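Local atomic coordinates of ApeI dehydratase-like domain-containing protein (Pectobacterium atrosepticum, PDB entry 3ESI), a protein that is of unknown function but belongs to the ApeI dehydratase-like family of the HotDog clan, which suggests a role in handling acyl thioesters. Residues Met1-Leu6 / Leu22-Asp27; Leu84-Ile89 / Phe99-Leu104; Val59-Trp64 / Ile117-Ile122; Gln76-Gly81 / Arg110-Gly115; Thr14-Gln19 / Ile89-Lys94. All coordinates share one frame; numbering follows the deposited sequence.

Interaction 1. Residues Met1-Leu6 / Leu22-Asp27; sequences MLPVEL and LMLQVD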
# COMPACT_ATOMS: atom_id res chain seq x y z
N MET A 1 11.52 8.37 11.60
CA MET A 1 10.77 7.11 11.94
C MET A 1 9.91 7.12 13.21
O MET A 1 8.81 6.57 13.22
CB MET A 1 11.72 5.90 11.97
CG MET A 1 12.29 5.52 10.60
SD MET A 1 11.02 5.14 9.36
CE MET A 1 10.80 3.40 9.74
N LEU A 2 10.41 7.74 14.28
CA LEU A 2 9.64 7.79 15.52
C LEU A 2 8.84 9.07 15.66
O LEU A 2 9.14 10.07 15.02
CB LEU A 2 10.54 7.62 16.74
CG LEU A 2 11.04 6.20 17.03
CD1 LEU A 2 11.84 6.22 18.32
CD2 LEU A 2 9.87 5.26 17.16
N PRO A 3 7.82 9.07 16.53
CA PRO A 3 7.02 10.27 16.73
C PRO A 3 7.70 11.22 17.71
O PRO A 3 8.60 10.82 18.44
CB PRO A 3 5.72 9.71 17.31
CG PRO A 3 6.24 8.61 18.20
CD PRO A 3 7.33 7.95 17.36
N VAL A 4 7.28 12.49 17.71
CA VAL A 4 7.83 13.44 18.66
C VAL A 4 7.04 13.23 19.96
O VAL A 4 5.80 13.22 19.95
CB VAL A 4 7.68 14.90 18.16
CG1 VAL A 4 7.85 15.87 19.31
CG2 VAL A 4 8.75 15.19 17.09
N GLU A 5 7.74 13.05 21.07
CA GLU A 5 7.10 12.83 22.37
C GLU A 5 6.77 14.16 23.03
O GLU A 5 7.66 14.90 23.44
CB GLU A 5 8.03 12.00 23.28
CG GLU A 5 7.33 11.21 24.38
CD GLU A 5 8.29 10.35 25.20
OE1 GLU A 5 9.15 9.68 24.59
OE2 GLU A 5 8.20 10.35 26.46
N LEU A 6 5.49 14.48 23.12
CA LEU A 6 5.07 15.75 23.71
C LEU A 6 5.10 15.67 25.23
O LEU A 6 5.76 16.48 25.88
CB LEU A 6 3.65 16.10 23.24
CG LEU A 6 3.61 16.16 21.71
CD1 LEU A 6 2.23 16.54 21.21
CD2 LEU A 6 4.66 17.16 21.24
N LEU A 22 0.81 8.77 26.63
CA LEU A 22 1.73 9.67 25.95
C LEU A 22 0.99 10.59 25.01
O LEU A 22 -0.07 10.25 24.50
CB LEU A 22 2.76 8.89 25.14
CG LEU A 22 3.84 8.13 25.91
CD1 LEU A 22 3.23 6.95 26.64
CD2 LEU A 22 4.89 7.65 24.93
N MET A 23 1.54 11.78 24.81
CA MET A 23 0.96 12.71 23.86
C MET A 23 2.07 12.70 22.82
O MET A 23 3.23 12.95 23.15
CB MET A 23 0.78 14.10 24.47
CG MET A 23 0.03 15.07 23.55
SD MET A 23 -0.49 16.62 24.34
CE MET A 23 -2.06 16.04 25.17
N LEU A 24 1.72 12.37 21.59
CA LEU A 24 2.72 12.29 20.52
C LEU A 24 2.35 13.17 19.33
O LEU A 24 1.18 13.47 19.08
CB LEU A 24 2.85 10.84 20.03
CG LEU A 24 2.88 9.76 21.12
CD1 LEU A 24 2.80 8.39 20.49
CD2 LEU A 24 4.13 9.89 21.94
N GLN A 25 3.37 13.61 18.60
CA GLN A 25 3.13 14.44 17.44
C GLN A 25 3.64 13.68 16.23
O GLN A 25 4.79 13.21 16.23
CB GLN A 25 3.86 15.79 17.58
CG GLN A 25 3.74 16.72 16.37
CD GLN A 25 2.34 17.28 16.15
OE1 GLN A 25 1.49 17.27 17.05
NE2 GLN A 25 2.09 17.80 14.94
N VAL A 26 2.77 13.54 15.23
CA VAL A 26 3.13 12.85 14.01
C VAL A 26 3.80 13.85 13.08
O VAL A 26 3.15 14.62 12.39
CB VAL A 26 1.88 12.27 13.33
CG1 VAL A 26 2.25 11.63 12.01
CG2 VAL A 26 1.23 11.26 14.26
N ASP A 27 5.13 13.81 13.09
CA ASP A 27 5.95 14.70 12.30
C ASP A 27 5.83 14.53 10.78
O ASP A 27 6.10 13.46 10.24
CB ASP A 27 7.40 14.49 12.71
CG ASP A 27 8.29 15.64 12.32
OD1 ASP A 27 9.52 15.51 12.48
OD2 ASP A 27 7.75 16.68 11.87
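Residues 4-6 and 22-25 pair as antiparallel strands of the first beta hairpin in a HotDog-type fold. V4 and Q25 form a hydrogen-bonded pair. V4 N donates to Q25 O at 3.0 Å, and Q25 N donates back to V4 O at 2.8 Å. Both bonds lie in the plane of the accepting carbonyl. E5 and L24 form the next, non-hydrogen-bonded pair, with their side chains on the sheet face that helix 45-59 covers. There E5 touches Y55, and its carboxylate makes a salt bridge with R8. V4 and Q25 put their side chains on the other face.

L6 has the largest share of the contact. Its CB is 3.2 Å from M23 O and 3.7 Å from M23 CB. CG is anti to the carbonyl carbon (chi1 -57°) and stays close to M23 O. From there the two methyls part. CD1 reaches M23 CG at 3.5 Å, while CD2 turns to Q25 CB at 4.0 Å. The Q25 chain bends at chi2 and carries its amide away to T83, where OE1 is hydrogen-bonded. Just before the strand, P3 lies alongside L24, its CB 4.1 Å from L24 CB, and its ring also rests on W51. The pairing is closed by L6 N, which donates to M23 O at 2.7 Å with an N-H...O angle of 145°.

Interaction 2. Residues Leu84-Ile89 / Phe99-Leu104; sequences LRLVLI and FSYSIL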
# COMPACT_ATOMS: atom_id res chain seq x y z
N LEU A 84 -1.49 13.08 18.86
CA LEU A 84 -2.13 11.85 19.33
C LEU A 84 -1.95 11.53 20.80
O LEU A 84 -0.92 11.85 21.41
CB LEU A 84 -1.58 10.64 18.56
CG LEU A 84 -1.54 10.60 17.03
CD1 LEU A 84 -0.83 9.30 16.58
CD2 LEU A 84 -2.95 10.67 16.47
N ARG A 85 -2.96 10.90 21.37
CA ARG A 85 -2.88 10.44 22.75
C ARG A 85 -2.71 8.91 22.59
O ARG A 85 -3.45 8.27 21.85
CB ARG A 85 -4.16 10.74 23.54
CG ARG A 85 -4.01 10.45 25.04
CD ARG A 85 -5.35 10.23 25.75
NE ARG A 85 -6.29 11.34 25.60
CZ ARG A 85 -6.09 12.57 26.07
NH1 ARG A 85 -4.97 12.89 26.72
NH2 ARG A 85 -7.02 13.50 25.88
N LEU A 86 -1.71 8.35 23.25
CA LEU A 86 -1.47 6.93 23.20
C LEU A 86 -1.60 6.36 24.61
O LEU A 86 -0.86 6.76 25.51
CB LEU A 86 -0.06 6.64 22.68
CG LEU A 86 0.31 5.15 22.77
CD1 LEU A 86 -0.64 4.35 21.89
CD2 LEU A 86 1.76 4.90 22.33
N VAL A 87 -2.54 5.45 24.80
CA VAL A 87 -2.74 4.81 26.09
C VAL A 87 -2.34 3.34 25.99
O VAL A 87 -2.85 2.61 25.13
CB VAL A 87 -4.22 4.89 26.56
CG1 VAL A 87 -4.38 4.21 27.92
CG2 VAL A 87 -4.68 6.34 26.66
N LEU A 88 -1.41 2.92 26.85
CA LEU A 88 -0.92 1.54 26.91
C LEU A 88 -1.25 0.93 28.27
O LEU A 88 -0.90 1.51 29.30
CB LEU A 88 0.60 1.49 26.74
CG LEU A 88 1.27 1.49 25.38
CD1 LEU A 88 0.55 2.41 24.42
CD2 LEU A 88 2.73 1.90 25.55
N ILE A 89 -1.90 -0.24 28.27
CA ILE A 89 -2.25 -0.94 29.51
C ILE A 89 -1.66 -2.35 29.46
O ILE A 89 -1.96 -3.12 28.55
CB ILE A 89 -3.78 -1.06 29.68
CG1 ILE A 89 -4.41 0.34 29.76
CG2 ILE A 89 -4.10 -1.86 30.94
CD1 ILE A 89 -5.92 0.34 29.66
N PHE A 99 -3.67 -1.32 23.73
CA PHE A 99 -3.28 0.02 23.33
C PHE A 99 -4.43 0.76 22.69
O PHE A 99 -5.39 0.15 22.22
CB PHE A 99 -2.11 -0.04 22.34
CG PHE A 99 -2.49 -0.53 20.98
CD1 PHE A 99 -3.08 0.34 20.07
CD2 PHE A 99 -2.25 -1.85 20.61
CE1 PHE A 99 -3.43 -0.11 18.78
CE2 PHE A 99 -2.60 -2.31 19.34
CZ PHE A 99 -3.19 -1.43 18.42
N SER A 100 -4.33 2.08 22.68
CA SER A 100 -5.35 2.92 22.09
C SER A 100 -4.78 4.26 21.60
O SER A 100 -4.12 4.97 22.35
CB SER A 100 -6.47 3.15 23.09
OG SER A 100 -7.49 3.93 22.52
N TYR A 101 -5.04 4.58 20.34
CA TYR A 101 -4.59 5.82 19.73
C TYR A 101 -5.78 6.73 19.49
O TYR A 101 -6.79 6.29 18.94
CB TYR A 101 -3.93 5.58 18.36
CG TYR A 101 -2.49 5.13 18.36
CD1 TYR A 101 -1.45 6.05 18.52
CD2 TYR A 101 -2.15 3.80 18.15
CE1 TYR A 101 -0.12 5.65 18.46
CE2 TYR A 101 -0.83 3.38 18.08
CZ TYR A 101 0.18 4.31 18.24
OH TYR A 101 1.48 3.89 18.15
N SER A 102 -5.67 7.99 19.89
CA SER A 102 -6.76 8.92 19.63
C SER A 102 -6.18 10.24 19.09
O SER A 102 -5.11 10.68 19.50
CB SER A 102 -7.64 9.14 20.88
OG SER A 102 -6.99 9.87 21.90
N ILE A 103 -6.90 10.83 18.14
CA ILE A 103 -6.50 12.09 17.52
C ILE A 103 -7.15 13.26 18.24
O ILE A 103 -8.37 13.28 18.41
CB ILE A 103 -6.95 12.15 16.05
CG1 ILE A 103 -6.33 11.00 15.26
CG2 ILE A 103 -6.58 13.50 15.45
CD1 ILE A 103 -6.90 10.85 13.86
N LEU A 104 -6.34 14.24 18.65
CA LEU A 104 -6.86 15.42 19.33
C LEU A 104 -6.90 16.59 18.36
O LEU A 104 -5.86 16.98 17.83
CB LEU A 104 -5.99 15.83 20.54
CG LEU A 104 -5.82 14.95 21.80
CD1 LEU A 104 -6.98 13.99 21.93
CD2 LEU A 104 -4.52 14.18 21.73
O HOH W 1 -6.18 7.14 22.70
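The Y101 ring has the L86 CD1 methyl over the centre of one face, 3.6 Å from the ring centroid and only 9° off the ring normal. This is a CH-pi contact. L86 gets there with CG anti to the backbone N (chi1 173°), so that its side chain runs alongside the tyrosine. L84 CD1 approaches the same ring obliquely, 3.8 Å from Y101 CD1. The other L84 methyl, CD2, lies 3.6 Å from I103 CG1. The R85 guanidinium is approached obliquely by L104 CD1, and L104 CD2 lies 3.9 Å from R85 CB.

The backbones form a regular antiparallel hairpin. R85 pairs with S102 and V87 with S100, each through two N-H...O bonds in the carbonyl plane. L84-I103, L86-Y101 and L88-F99 are the non-hydrogen-bonded pairs. Their largely apolar side chains share one face of the sheet. R85, V87, S100 and S102 point to the other. On that face a water donates to R85 O at 3.1 Å and bonds weakly to S100 OG. R85 makes salt bridges with E21 and E109, which offset its charge and hold the guanidinium in place. E109 also bonds S102 OG.

The apolar face packs on helix 45-59, as expected where a HotDog sheet wraps its central helix. Y101 touches W51 and V52, and its OH is hydrogen-bonded to Q48 O at the helix. Strand 17-25 flanks residues 84-89, and strand 108-121 flanks residues 99-104.

Interaction 3. Residues Val59-Trp64 / Ile117-Ile122; sequences VLAQGW and IKLTPI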
# COMPACT_ATOMS: atom_id res chain seq x y z
N VAL A 59 8.91 1.08 28.90
CA VAL A 59 8.25 1.67 30.06
C VAL A 59 7.36 0.74 30.90
O VAL A 59 7.14 1.00 32.08
CB VAL A 59 7.39 2.89 29.61
CG1 VAL A 59 6.70 3.52 30.80
CG2 VAL A 59 8.27 3.92 28.92
N LEU A 60 6.85 -0.34 30.31
CA LEU A 60 5.99 -1.23 31.09
C LEU A 60 6.50 -2.67 31.22
O LEU A 60 6.57 -3.20 32.33
CB LEU A 60 4.58 -1.24 30.51
CG LEU A 60 3.87 0.12 30.49
CD1 LEU A 60 2.45 -0.05 29.96
CD2 LEU A 60 3.84 0.71 31.90
N ALA A 61 6.84 -3.29 30.10
CA ALA A 61 7.31 -4.67 30.11
C ALA A 61 8.73 -4.77 29.59
O ALA A 61 8.98 -5.30 28.51
CB ALA A 61 6.39 -5.52 29.27
N GLN A 62 9.67 -4.26 30.38
CA GLN A 62 11.08 -4.24 30.01
C GLN A 62 11.67 -5.57 29.52
O GLN A 62 12.44 -5.60 28.54
CB GLN A 62 11.91 -3.71 31.18
CG GLN A 62 11.83 -2.18 31.37
CD GLN A 62 10.45 -1.70 31.83
OE1 GLN A 62 10.20 -0.49 31.86
NE2 GLN A 62 9.57 -2.63 32.19
N GLY A 63 11.32 -6.67 30.18
CA GLY A 63 11.87 -7.94 29.76
C GLY A 63 10.99 -8.76 28.84
O GLY A 63 11.09 -9.99 28.81
N TRP A 64 10.12 -8.10 28.07
CA TRP A 64 9.24 -8.81 27.16
C TRP A 64 9.35 -8.36 25.71
O TRP A 64 9.99 -7.36 25.40
CB TRP A 64 7.79 -8.65 27.62
CG TRP A 64 7.54 -9.12 29.03
CD1 TRP A 64 8.13 -8.65 30.17
CD2 TRP A 64 6.63 -10.15 29.43
NE1 TRP A 64 7.63 -9.33 31.27
CE2 TRP A 64 6.71 -10.25 30.84
CE3 TRP A 64 5.75 -11.00 28.74
CZ2 TRP A 64 5.94 -11.17 31.58
CZ3 TRP A 64 4.99 -11.92 29.48
CH2 TRP A 64 5.09 -11.99 30.88
N ILE A 117 -2.37 -7.06 22.06
CA ILE A 117 -1.19 -7.78 21.61
C ILE A 117 -0.73 -8.73 22.70
O ILE A 117 -0.83 -8.42 23.90
CB ILE A 117 -0.07 -6.77 21.29
CG1 ILE A 117 -0.54 -5.85 20.15
CG2 ILE A 117 1.21 -7.49 20.92
CD1 ILE A 117 0.40 -4.72 19.88
N LYS A 118 -0.24 -9.91 22.31
CA LYS A 118 0.25 -10.87 23.28
C LYS A 118 1.76 -10.72 23.27
O LYS A 118 2.35 -10.58 22.20
CB LYS A 118 -0.12 -12.30 22.86
CG LYS A 118 -1.62 -12.57 22.68
CD LYS A 118 -2.39 -12.55 24.00
CE LYS A 118 -1.94 -13.67 24.94
NZ LYS A 118 -2.69 -13.64 26.22
N LEU A 119 2.38 -10.72 24.45
CA LEU A 119 3.83 -10.61 24.56
C LEU A 119 4.38 -11.86 25.25
O LEU A 119 3.63 -12.60 25.87
CB LEU A 119 4.23 -9.36 25.36
CG LEU A 119 3.70 -7.98 24.94
CD1 LEU A 119 4.37 -6.91 25.81
CD2 LEU A 119 3.98 -7.71 23.46
N THR A 120 5.69 -12.09 25.15
CA THR A 120 6.30 -13.26 25.78
C THR A 120 7.63 -12.89 26.43
O THR A 120 8.32 -11.98 25.98
CB THR A 120 6.60 -14.39 24.75
OG1 THR A 120 5.44 -14.64 23.95
CG2 THR A 120 6.95 -15.69 25.47
N PRO A 121 7.99 -13.60 27.51
CA PRO A 121 9.26 -13.31 28.17
C PRO A 121 10.40 -13.40 27.16
O PRO A 121 10.34 -14.21 26.23
CB PRO A 121 9.34 -14.40 29.23
CG PRO A 121 7.91 -14.56 29.62
CD PRO A 121 7.20 -14.57 28.29
N ILE A 122 11.42 -12.57 27.33
CA ILE A 122 12.58 -12.56 26.43
C ILE A 122 13.56 -13.67 26.79
O ILE A 122 14.14 -13.66 27.88
CB ILE A 122 13.31 -11.21 26.48
CG1 ILE A 122 12.36 -10.09 26.04
CG2 ILE A 122 14.55 -11.26 25.58
CD1 ILE A 122 12.96 -8.71 26.09
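A type I turn from A61 to W64, closed by W64 N donating to A61 O at 3.1 Å, brings the chain into an antiparallel, non-hydrogen-bonded pairing of W64 with P121. Beside that pair, I122 N donates to G63 O at 3.0 Å, in the carbonyl plane.

W64 has the largest share of the contact. Its CG is anti to the carbonyl carbon (chi1 -57°), and the indole lies alongside P121, pointing the same way. P121 CG sits over one face of the six-membered ring, 4.1 Å from its centroid and offset toward the rim, a CH-pi contact. P121 CD comes to 3.7 Å from W64 CZ3. The L119 carbonyl carbon meets the ring at its edge, in plane.

The turn links the end of helix 45-59 to strand 64-74, which pairs with strand 108-121 in the sheet of this HotDog fold. The W64 ring also stacks edge-to-face on W90, near the C-terminal end of strand 83-91.

L119 points toward the turn, where its CD1 is 4.2 Å from A61 CB. L119 also touches M53 of the helix. I122 stretches along the G63 backbone, and its CD1 ends 3.3 Å from W64 O.

Interaction 4. Residues Gln76-Gly81 / Arg110-Gly115; sequences QPILPG and RTASSG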
# COMPACT_ATOMS: atom_id res chain seq x y z
N GLN A 76 -9.74 5.29 12.25
CA GLN A 76 -9.52 6.57 11.61
C GLN A 76 -8.07 6.71 11.18
O GLN A 76 -7.16 6.39 11.94
CB GLN A 76 -9.87 7.71 12.58
CG GLN A 76 -10.51 8.91 11.92
CD GLN A 76 -11.98 8.67 11.60
OE1 GLN A 76 -12.50 9.18 10.60
NE2 GLN A 76 -12.65 7.91 12.45
N PRO A 77 -7.84 7.17 9.94
CA PRO A 77 -6.46 7.33 9.47
C PRO A 77 -5.77 8.46 10.23
O PRO A 77 -6.42 9.42 10.66
CB PRO A 77 -6.65 7.67 7.99
CG PRO A 77 -7.96 7.03 7.65
CD PRO A 77 -8.80 7.37 8.85
N ILE A 78 -4.47 8.33 10.40
CA ILE A 78 -3.67 9.32 11.11
C ILE A 78 -2.85 10.06 10.06
O ILE A 78 -1.97 9.48 9.43
CB ILE A 78 -2.76 8.63 12.13
CG1 ILE A 78 -3.62 7.89 13.16
CG2 ILE A 78 -1.86 9.65 12.80
CD1 ILE A 78 -2.86 7.11 14.21
N LEU A 79 -3.13 11.34 9.88
CA LEU A 79 -2.43 12.14 8.88
C LEU A 79 -1.18 12.82 9.45
O LEU A 79 -1.01 12.94 10.65
CB LEU A 79 -3.36 13.21 8.31
CG LEU A 79 -4.74 12.75 7.85
CD1 LEU A 79 -5.44 13.89 7.13
CD2 LEU A 79 -4.61 11.53 6.95
N PRO A 80 -0.30 13.28 8.56
CA PRO A 80 0.93 13.96 8.97
C PRO A 80 0.57 15.25 9.71
O PRO A 80 -0.35 15.97 9.31
CB PRO A 80 1.62 14.25 7.64
CG PRO A 80 1.14 13.16 6.76
CD PRO A 80 -0.33 13.08 7.10
N GLY A 81 1.29 15.54 10.80
CA GLY A 81 1.03 16.75 11.56
C GLY A 81 -0.03 16.65 12.65
O GLY A 81 -0.36 17.65 13.27
N ARG A 110 -11.08 11.61 18.78
CA ARG A 110 -11.59 10.40 18.13
C ARG A 110 -10.59 9.25 18.27
O ARG A 110 -9.38 9.47 18.28
CB ARG A 110 -11.80 10.63 16.63
CG ARG A 110 -12.74 11.75 16.25
CD ARG A 110 -12.66 11.97 14.74
NE ARG A 110 -11.28 12.21 14.31
CZ ARG A 110 -10.89 12.36 13.05
NH1 ARG A 110 -11.78 12.29 12.07
NH2 ARG A 110 -9.61 12.59 12.76
N THR A 111 -11.09 8.03 18.37
CA THR A 111 -10.20 6.87 18.46
C THR A 111 -9.74 6.60 17.04
O THR A 111 -10.55 6.60 16.11
CB THR A 111 -10.94 5.62 18.99
OG1 THR A 111 -11.53 5.91 20.26
CG2 THR A 111 -9.97 4.47 19.15
N ALA A 112 -8.44 6.40 16.85
CA ALA A 112 -7.92 6.16 15.51
C ALA A 112 -7.67 4.67 15.30
O ALA A 112 -7.90 4.13 14.21
CB ALA A 112 -6.62 6.94 15.30
N SER A 113 -7.20 4.01 16.35
CA SER A 113 -6.94 2.59 16.29
C SER A 113 -6.77 2.06 17.70
O SER A 113 -6.46 2.80 18.62
CB SER A 113 -5.68 2.33 15.46
OG SER A 113 -4.53 2.83 16.12
N SER A 114 -6.99 0.76 17.87
CA SER A 114 -6.84 0.14 19.18
C SER A 114 -6.60 -1.33 18.95
O SER A 114 -6.82 -1.83 17.85
CB SER A 114 -8.10 0.34 20.01
OG SER A 114 -9.27 -0.03 19.28
N GLY A 115 -6.15 -2.04 19.98
CA GLY A 115 -5.93 -3.46 19.80
C GLY A 115 -5.31 -4.14 20.98
O GLY A 115 -4.93 -3.48 21.95
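Q76 N donates to A112 O at 2.9 Å, nearly straight at 173° and on a lone pair in the carbonyl plane. The Q76 side chain then turns toward R110. Its CG sits over the centre of one face of the guanidinium, 3.6 Å from R110 NH1. The Q76 amide is stacked on that group, with the two planes 29° apart. Deeper in, A112 CB meets I78 CG1 at 3.8 Å.

The torsions set this up. The Q76 chain bends at chi2 (78°), and the R110 chain bends at chi3, so the two cross at about a right angle. A112 and S113 both face Y101, which makes a classic beta bulge in strand 108-121. Backbone bonds to Q75 and Y101 hold A112 in place. S113 OG is hydrogen-bonded to Q48 of the central helix in this HotDog fold. I78 also packs on V26 and L43. Outside the chain, Q76 touches L79 of a neighbouring subunit.

The loop is thus tied to the strand by a nearly straight backbone bond, a stack and the I78-A112 contact. R110 makes a long, weak ion pair with E105. Stacking on its face probably leaves the guanidinium N-H groups for other partners or solvent.

Interaction 5. Residues Thr14-Gln19 / Ile89-Lys94; sequences TDETSQ and IWHAGK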
# COMPACT_ATOMS: atom_id res chain seq x y z
N THR A 14 -1.58 -0.53 39.22
CA THR A 14 -2.73 -0.96 40.00
C THR A 14 -2.33 -2.35 40.48
O THR A 14 -1.17 -2.58 40.83
CB THR A 14 -4.04 -1.03 39.17
OG1 THR A 14 -3.94 -2.07 38.20
CG2 THR A 14 -4.28 0.30 38.46
N ASP A 15 -3.27 -3.29 40.49
CA ASP A 15 -2.95 -4.63 40.94
C ASP A 15 -1.95 -5.32 40.02
O ASP A 15 -0.80 -5.55 40.41
CB ASP A 15 -4.22 -5.47 41.04
CG ASP A 15 -5.18 -4.92 42.07
OD1 ASP A 15 -5.81 -3.87 41.79
OD2 ASP A 15 -5.29 -5.54 43.15
N GLU A 16 -2.38 -5.64 38.81
CA GLU A 16 -1.52 -6.32 37.83
C GLU A 16 -1.31 -5.49 36.56
O GLU A 16 -0.31 -5.69 35.85
CB GLU A 16 -2.12 -7.67 37.44
CG GLU A 16 -3.08 -8.26 38.47
CD GLU A 16 -4.40 -7.51 38.54
OE1 GLU A 16 -5.26 -7.88 39.37
OE2 GLU A 16 -4.57 -6.53 37.78
N THR A 17 -2.24 -4.59 36.28
CA THR A 17 -2.17 -3.75 35.08
C THR A 17 -1.45 -2.42 35.28
O THR A 17 -1.73 -1.70 36.23
CB THR A 17 -3.57 -3.41 34.52
OG1 THR A 17 -4.22 -2.48 35.40
CG2 THR A 17 -4.42 -4.66 34.41
N SER A 18 -0.52 -2.12 34.38
CA SER A 18 0.24 -0.87 34.40
C SER A 18 -0.29 0.01 33.27
O SER A 18 -0.86 -0.49 32.31
CB SER A 18 1.72 -1.13 34.17
OG SER A 18 2.29 -1.78 35.28
N GLN A 19 -0.11 1.32 33.40
CA GLN A 19 -0.59 2.23 32.37
C GLN A 19 0.34 3.41 32.18
O GLN A 19 0.97 3.90 33.12
CB GLN A 19 -1.99 2.75 32.73
CG GLN A 19 -3.04 1.66 32.84
CD GLN A 19 -4.08 1.92 33.94
OE1 GLN A 19 -5.02 2.70 33.74
NE2 GLN A 19 -3.91 1.27 35.09
N ILE A 89 -1.90 -0.24 28.27
CA ILE A 89 -2.25 -0.94 29.51
C ILE A 89 -1.66 -2.35 29.46
O ILE A 89 -1.96 -3.12 28.55
CB ILE A 89 -3.78 -1.06 29.68
CG1 ILE A 89 -4.41 0.34 29.76
CG2 ILE A 89 -4.10 -1.86 30.94
CD1 ILE A 89 -5.92 0.34 29.66
N TRP A 90 -0.82 -2.70 30.43
CA TRP A 90 -0.22 -4.02 30.42
C TRP A 90 -0.55 -4.89 31.62
O TRP A 90 -0.26 -4.54 32.76
CB TRP A 90 1.30 -3.95 30.31
CG TRP A 90 1.92 -5.32 30.19
CD1 TRP A 90 1.60 -6.29 29.27
CD2 TRP A 90 2.97 -5.86 31.00
NE1 TRP A 90 2.39 -7.40 29.47
CE2 TRP A 90 3.23 -7.17 30.52
CE3 TRP A 90 3.71 -5.37 32.08
CZ2 TRP A 90 4.20 -7.99 31.09
CZ3 TRP A 90 4.68 -6.18 32.64
CH2 TRP A 90 4.92 -7.48 32.15
N HIS A 91 -1.15 -6.04 31.33
CA HIS A 91 -1.55 -7.02 32.33
C HIS A 91 -0.58 -8.21 32.26
O HIS A 91 -0.80 -9.14 31.49
CB HIS A 91 -2.98 -7.47 32.04
CG HIS A 91 -3.63 -8.23 33.16
ND1 HIS A 91 -4.99 -8.38 33.26
CD2 HIS A 91 -3.09 -8.88 34.22
CE1 HIS A 91 -5.27 -9.10 34.33
NE2 HIS A 91 -4.14 -9.41 34.93
N ALA A 92 0.49 -8.17 33.04
CA ALA A 92 1.49 -9.23 33.04
C ALA A 92 0.89 -10.61 33.34
O ALA A 92 1.49 -11.64 33.01
CB ALA A 92 2.58 -8.92 34.04
N GLY A 93 -0.28 -10.62 33.96
CA GLY A 93 -0.92 -11.89 34.26
C GLY A 93 -1.29 -12.57 32.96
O GLY A 93 -0.68 -13.58 32.59
N LYS A 94 -2.28 -12.02 32.26
CA LYS A 94 -2.74 -12.57 30.99
C LYS A 94 -1.71 -12.31 29.88
O LYS A 94 -1.91 -12.71 28.73
CB LYS A 94 -4.07 -11.94 30.59
CG LYS A 94 -5.13 -11.97 31.65
CD LYS A 94 -6.29 -11.08 31.25
CE LYS A 94 -7.29 -10.91 32.39
NZ LYS A 94 -8.30 -9.87 32.06
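H91 CG is anti to the backbone N (chi1 -167°), and T17 CG2 is anti to the carbonyl carbon of its own residue. Together these torsions place the threonine methyl over a face of the imidazole, 4.2 Å from the ring centroid and 27° off the normal, in a CH-pi contact. The E16 chain bends at chi2 (71°) and runs alongside the histidine, with E16 CB 3.6 Å from H91 CD2. T17 OG1 takes the crowded position between the backbone N and the carbonyl carbon. From there it donates to T14 OG1 at 2.8 Å, a bond within the bend that leads into the strand.

The backbones pair as antiparallel strands near the ends of strands 17-25 and 83-91 of the HotDog sheet. S18 and W90 form the hydrogen-bonded pair. W90 N reaches S18 O at 2.9 Å, on a lone pair in the carbonyl plane. S18 N reaches W90 O at the same distance, but from above the carbonyl plane. T17-H91 and Q19-I89 are the non-hydrogen-bonded pairs, and Q19 CG lies 3.6 Å from I89 CG1.

S18 and W90 point to the opposite face from T17, H91, Q19 and I89. There both touch L60. A92 CA lies over one face of the W90 indole.

E16 OE2 is 4.1 Å from H91 NE2, too far for a salt bridge. A nearby carboxylate would tend to favour a protonated imidazole, probably only slightly, since E16 is exposed to solvent.

Overall arrangement
All five contacts belong to one antiparallel sheet around helix 45-59 and the loops at its ends. Interactions 1 and 2 are hairpins on adjacent strands, joined by L24 N to L84 O (2.7 Å) and L22 O to L86 N (2.8 Å). Interaction 4 lies next to both, its centre about 9 Å from that of interaction 2, with A112 N 2.7 Å from Y101 O. It meets interaction 1 where G81 N is 2.6 Å from V26 O. Interactions 3 and 5 lie on the opposite side of the chain centre from interaction 4, with their own centres about 11 Å apart. There K118 NZ lies 2.8 Å from K94 O. I89 is shared by interactions 2 and 5.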